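Local coordinates for AGR_L_2016p (Agrobacterium tumefaciens, PDB 2GVH), which probably hydrolyses the thioester bond of acyl-CoA molecules, releasing coenzyme A and a free acid, as a thioesterase with two hot-dog domains, at residues Asp56-Ile61 with Phe93-Val98. Sequence-based numbering, arbitrary orientation.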
loop_
_atom_site.group_PDB
_atom_site.type_symbol
_atom_site.label_atom_id
_atom_site.label_comp_id
_atom_site.label_asym_id
_atom_site.label_seq_id
_atom_site.Cartn_x
_atom_site.Cartn_y
_atom_site.Cartn_z
ATOM N N ASP B 56 -15.867 4.220 -6.059
ATOM C CA ASP B 56 -16.264 5.157 -5.049
ATOM C C ASP B 56 -15.252 6.286 -4.967
ATOM O O ASP B 56 -15.638 7.449 -4.848
ATOM C CB ASP B 56 -16.518 4.445 -3.730
ATOM C CG ASP B 56 -16.590 5.386 -2.545
ATOM O OD1 ASP B 56 -17.692 5.879 -2.234
ATOM O OD2 ASP B 56 -15.525 5.592 -1.901
ATOM N N ARG B 57 -13.946 5.952 -5.034
ATOM C CA ARG B 57 -12.932 7.047 -4.951
ATOM C C ARG B 57 -13.182 8.159 -5.997
ATOM O O ARG B 57 -13.190 9.353 -5.670
ATOM C CB ARG B 57 -11.515 6.525 -5.030
ATOM C CG ARG B 57 -10.457 7.446 -4.362
ATOM C CD ARG B 57 -9.013 7.014 -4.698
ATOM N NE ARG B 57 -8.793 5.675 -4.225
ATOM C CZ ARG B 57 -7.962 4.795 -4.769
ATOM N NH1 ARG B 57 -7.233 5.090 -5.835
ATOM N NH2 ARG B 57 -7.868 3.591 -4.231
ATOM N N VAL B 58 -13.435 7.790 -7.243
ATOM C CA VAL B 58 -13.566 8.821 -8.257
ATOM C C VAL B 58 -14.908 9.543 -8.114
ATOM O O VAL B 58 -15.060 10.707 -8.503
ATOM C CB VAL B 58 -13.351 8.249 -9.665
ATOM C CG1 VAL B 58 -14.240 7.002 -9.901
ATOM C CG2 VAL B 58 -13.542 9.312 -10.722
ATOM N N ALA B 59 -15.877 8.853 -7.536
ATOM C CA ALA B 59 -17.129 9.468 -7.186
ATOM C C ALA B 59 -16.894 10.565 -6.177
ATOM O O ALA B 59 -17.345 11.710 -6.364
ATOM C CB ALA B 59 -18.052 8.463 -6.639
ATOM N N PHE B 60 -16.184 10.194 -5.118
ATOM C CA PHE B 60 -15.787 11.086 -4.058
ATOM C C PHE B 60 -15.123 12.363 -4.590
ATOM O O PHE B 60 -15.616 13.501 -4.330
ATOM C CB PHE B 60 -14.887 10.349 -3.065
ATOM C CG PHE B 60 -14.220 11.244 -2.073
ATOM C CD1 PHE B 60 -14.889 11.671 -0.942
ATOM C CD2 PHE B 60 -12.918 11.666 -2.268
ATOM C CE1 PHE B 60 -14.277 12.504 -0.016
ATOM C CE2 PHE B 60 -12.297 12.507 -1.345
ATOM C CZ PHE B 60 -12.973 12.914 -0.217
ATOM N N ILE B 61 -14.049 12.173 -5.361
ATOM C CA ILE B 61 -13.339 13.287 -5.997
ATOM C C ILE B 61 -14.323 14.176 -6.786
ATOM O O ILE B 61 -14.297 15.403 -6.654
ATOM C CB ILE B 61 -12.243 12.779 -6.921
ATOM C CG1 ILE B 61 -11.185 11.966 -6.135
ATOM C CG2 ILE B 61 -11.595 13.924 -7.674
ATOM C CD1 ILE B 61 -10.152 11.265 -7.036
ATOM N N PHE B 93 -12.009 4.820 -14.744
ATOM C CA PHE B 93 -13.176 5.115 -13.944
ATOM C C PHE B 93 -13.584 6.574 -14.170
ATOM O O PHE B 93 -12.815 7.494 -13.892
ATOM C CB PHE B 93 -12.872 4.856 -12.480
ATOM C CG PHE B 93 -12.415 3.446 -12.198
ATOM C CD1 PHE B 93 -11.129 3.042 -12.508
ATOM C CD2 PHE B 93 -13.265 2.536 -11.607
ATOM C CE1 PHE B 93 -10.700 1.748 -12.257
ATOM C CE2 PHE B 93 -12.858 1.248 -11.351
ATOM C CZ PHE B 93 -11.556 0.840 -11.669
ATOM N N THR B 94 -14.779 6.785 -14.652
ATOM C CA THR B 94 -15.262 8.166 -14.945
ATOM C C THR B 94 -16.444 8.472 -14.053
ATOM O O THR B 94 -17.272 7.597 -13.834
ATOM C CB THR B 94 -15.813 8.318 -16.355
ATOM O OG1 THR B 94 -16.698 7.234 -16.559
ATOM C CG2 THR B 94 -14.775 8.211 -17.393
ATOM N N ALA B 95 -16.499 9.695 -13.524
ATOM C CA ALA B 95 -17.593 10.125 -12.687
ATOM C C ALA B 95 -18.180 11.462 -13.171
ATOM O O ALA B 95 -17.434 12.376 -13.556
ATOM C CB ALA B 95 -17.157 10.235 -11.279
ATOM N N ARG B 96 -19.509 11.557 -13.117
ATOM C CA ARG B 96 -20.263 12.793 -13.388
ATOM C C ARG B 96 -21.326 12.974 -12.332
ATOM O O ARG B 96 -22.076 12.052 -12.038
ATOM C CB ARG B 96 -21.042 12.712 -14.703
ATOM C CG ARG B 96 -20.270 12.742 -15.975
ATOM C CD ARG B 96 -21.042 12.079 -17.152
ATOM N NE ARG B 96 -20.053 11.651 -18.187
ATOM N N PRO B 97 -21.428 14.165 -11.765
ATOM C CA PRO B 97 -22.619 14.428 -10.978
ATOM C C PRO B 97 -23.831 14.513 -11.907
ATOM O O PRO B 97 -23.746 15.144 -12.955
ATOM C CB PRO B 97 -22.342 15.797 -10.374
ATOM C CG PRO B 97 -20.932 16.042 -10.557
ATOM C CD PRO B 97 -20.510 15.304 -11.774
ATOM N N VAL B 98 -24.933 13.870 -11.528
ATOM C CA VAL B 98 -26.121 13.833 -12.372
ATOM C C VAL B 98 -27.354 14.451 -11.732
ATOM O O VAL B 98 -28.285 14.783 -12.429
ATOM C CB VAL B 98 -26.449 12.415 -12.870
ATOM C CG1 VAL B 98 -25.379 11.925 -13.873
ATOM C CG2 VAL B 98 -26.559 11.458 -11.714
#
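In the hot-dog fold a long central helix is wrapped by a curved antiparallel sheet, and Val-58 of helix 49-67, resting on Phe-93 and Ala-95 of strand 89-100, is a worked example of how the two are joined. The axes of segments 56-61 and 93-98 approach to 7.6 Å, with their N-to-C directions 40° apart. Val-58 reaches the strand with both of its methyls. CG1, held between the backbone N and the carbonyl carbon (chi1 51°), lies 3.6 Å from CB of Phe-93, while CG2, anti to the N, is 3.8 Å from CB of Ala-95. The valine thus meets two residues of the strand that face the helix, with the backbone of Thr-94 between them. Of the side chain of Phe-93 it meets only CB, though CG2 also lies 3.7 Å from the carbonyl O of that residue. CG of Phe-93 is anti to its carbonyl carbon (chi1 -57°); the ring leads away from segment 56-61, and the side chain touches Met-111 of strand 104-115. Ala-95 meets backbone as well as side chain, its CB sitting 3.5 Å from O of Val-58 and 4.2 Å from CA of Ala-59. The short side chains let the two CA atoms of Ala-59 and Ala-95 come within 5.6 Å. Thr-29 and Leu-31 of the neighbouring strand 29-35 also touch Val-58, extending the packing around it to a second strand. Phe-60 points away from the strand and meets Phe-178 of the second subunit edge-to-face. A buried seat of this kind for the central helix on its enclosing sheet is typical of hot-dog thioesterase domains.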